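Local atomic coordinates of probable acetolactate synthase isozyme III (Small subunit) (Nitrosomonas europaea ATCC 19718, PDB entry 2PC6), a protein that is probably the small, non-catalytic regulatory subunit of its enzyme, built from two ACT-like domains and paired with a second copy. Residues Glu87-Lys92 with Ser131-Phe136. Numbering follows the deposited sequence.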
loop_
_atom_site.group_PDB
_atom_site.type_symbol
_atom_site.label_atom_id
_atom_site.label_comp_id
_atom_site.label_asym_id
_atom_site.label_seq_id
_atom_site.Cartn_x
_atom_site.Cartn_y
_atom_site.Cartn_z
ATOM N N GLU A 87 -2.914 -4.046 6.544
ATOM C CA GLU A 87 -2.834 -2.762 5.927
ATOM C C GLU A 87 -2.049 -1.859 6.837
ATOM O O GLU A 87 -2.049 -2.049 8.061
ATOM C CB GLU A 87 -4.237 -2.230 5.765
ATOM C CG GLU A 87 -4.314 -1.043 4.809
ATOM C CD GLU A 87 -5.767 -0.657 4.542
ATOM O OE1 GLU A 87 -6.695 -1.375 5.067
ATOM O OE2 GLU A 87 -5.972 0.350 3.807
ATOM N N LEU A 88 -1.375 -0.883 6.250
ATOM C CA LEU A 88 -0.751 0.175 7.040
ATOM C C LEU A 88 -1.445 1.519 6.830
ATOM O O LEU A 88 -1.869 1.869 5.734
ATOM C CB LEU A 88 0.760 0.272 6.753
ATOM C CG LEU A 88 1.563 1.328 7.550
ATOM C CD1 LEU A 88 2.959 0.842 7.843
ATOM C CD2 LEU A 88 1.666 2.523 6.692
HETATM N N MSE A 89 -1.543 2.283 7.887
HETATM C CA MSE A 89 -2.184 3.562 7.834
HETATM C C MSE A 89 -1.436 4.583 8.680
HETATM O O MSE A 89 -0.977 4.303 9.794
HETATM C CB MSE A 89 -3.612 3.406 8.304
HETATM C CG MSE A 89 -4.319 4.675 8.549
HETATM SE SE MSE A 89 -6.233 4.314 8.945
HETATM C CE MSE A 89 -6.029 3.528 10.729
ATOM N N LEU A 90 -1.354 5.778 8.126
ATOM C CA LEU A 90 -0.862 6.968 8.781
ATOM C C LEU A 90 -2.013 7.993 8.939
ATOM O O LEU A 90 -2.584 8.476 7.937
ATOM C CB LEU A 90 0.236 7.575 7.907
ATOM C CG LEU A 90 1.716 7.486 8.277
ATOM C CD1 LEU A 90 2.143 6.186 8.938
ATOM C CD2 LEU A 90 2.549 7.772 7.050
ATOM N N VAL A 91 -2.307 8.349 10.190
ATOM C CA VAL A 91 -3.385 9.258 10.532
ATOM C C VAL A 91 -2.799 10.468 11.235
ATOM O O VAL A 91 -2.238 10.341 12.352
ATOM C CB VAL A 91 -4.315 8.596 11.550
ATOM C CG1 VAL A 91 -5.515 9.436 11.745
ATOM C CG2 VAL A 91 -4.711 7.265 11.051
ATOM N N LYS A 92 -2.933 11.644 10.625
ATOM C CA LYS A 92 -2.456 12.862 11.298
ATOM C C LYS A 92 -3.633 13.530 11.988
ATOM O O LYS A 92 -4.628 13.811 11.348
ATOM C CB LYS A 92 -1.761 13.803 10.304
ATOM C CG LYS A 92 -1.470 15.182 10.827
ATOM C CD LYS A 92 -0.925 16.120 9.716
ATOM C CE LYS A 92 0.365 15.541 9.139
ATOM N NZ LYS A 92 0.871 16.326 7.984
ATOM N N SER A 131 -10.515 -4.506 9.716
ATOM C CA SER A 131 -11.431 -4.123 10.779
ATOM C C SER A 131 -10.748 -3.386 11.898
ATOM O O SER A 131 -11.345 -2.489 12.473
ATOM C CB SER A 131 -12.314 -5.284 11.301
ATOM O OG SER A 131 -11.536 -6.346 11.765
ATOM N N LYS A 132 -9.503 -3.729 12.184
ATOM C CA LYS A 132 -8.762 -3.015 13.193
ATOM C C LYS A 132 -8.624 -1.552 12.782
ATOM O O LYS A 132 -8.837 -0.665 13.604
ATOM C CB LYS A 132 -7.378 -3.633 13.403
ATOM C CG LYS A 132 -6.819 -3.424 14.792
ATOM C CD LYS A 132 -5.388 -2.836 14.750
ATOM C CE LYS A 132 -4.457 -3.379 15.886
ATOM N NZ LYS A 132 -2.991 -2.905 15.712
ATOM N N LEU A 133 -8.268 -1.304 11.523
ATOM C CA LEU A 133 -8.000 0.069 11.071
ATOM C C LEU A 133 -9.291 0.817 10.985
ATOM O O LEU A 133 -9.345 1.988 11.365
ATOM C CB LEU A 133 -7.307 0.127 9.707
ATOM C CG LEU A 133 -5.765 0.002 9.601
ATOM C CD1 LEU A 133 -5.154 -1.030 10.513
ATOM C CD2 LEU A 133 -5.301 -0.238 8.138
ATOM N N ASP A 134 -10.332 0.135 10.507
ATOM C CA ASP A 134 -11.659 0.718 10.528
ATOM C C ASP A 134 -12.138 1.022 11.967
ATOM O O ASP A 134 -12.820 2.031 12.187
ATOM C CB ASP A 134 -12.679 -0.146 9.761
ATOM C CG ASP A 134 -12.423 -0.177 8.258
ATOM O OD1 ASP A 134 -11.409 0.322 7.765
ATOM O OD2 ASP A 134 -13.231 -0.700 7.528
ATOM N N GLY A 135 -11.776 0.180 12.938
ATOM C CA GLY A 135 -12.191 0.373 14.332
ATOM C C GLY A 135 -11.522 1.590 14.952
ATOM O O GLY A 135 -12.141 2.350 15.738
ATOM N N PHE A 136 -10.255 1.782 14.594
ATOM C CA PHE A 136 -9.566 2.993 14.926
ATOM C C PHE A 136 -10.303 4.221 14.394
ATOM O O PHE A 136 -10.543 5.145 15.136
ATOM C CB PHE A 136 -8.157 3.003 14.381
ATOM C CG PHE A 136 -7.358 4.165 14.886
ATOM C CD1 PHE A 136 -6.796 4.130 16.164
ATOM C CD2 PHE A 136 -7.225 5.335 14.120
ATOM C CE1 PHE A 136 -6.076 5.206 16.693
ATOM C CE2 PHE A 136 -6.506 6.413 14.601
ATOM C CZ PHE A 136 -5.900 6.333 15.926
#
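The Phe136 ring is met obliquely by Met89 and Val91: Met89 CE lies 4.0 Å from CD2 and Val91 CG2 lies 4.1 Å from CE2. CG of Phe136 stands anti to its backbone N (chi1 -172°), which carries the ring out toward strand 83-94. A second ring, that of Phe110, just after helix 98-109, packs edge-to-face with Phe136. The other flat group, the Glu87 carboxylate, has Leu133 CD2 near it, 3.6 Å from OE1, while Arg150 holds the carboxylate in a salt bridge through OE2.

Leu133 gives the most surface to the contact. Its CD2 methyl lies against the extended Glu87 chain, 3.3 Å from CB, and CG meets Met89 CE at 3.7 Å. The bend of the selenomethionine chain at chi3 (71°) sets this methyl between Leu133 and Phe136, where it touches both. The contact is thus apolar at its centre, and all six touching residues are buried.

The two axes run 21° from parallel and approach to 9.4 Å, which seats helix 130-139 over one face of the antiparallel sheet of this ACT-like domain. Strand 83-94 is an inner strand of that sheet, bonded through its backbone to strand 121-128 and to strand 145-157, and Arg150 on the latter also bridges to Asp134 of the helix.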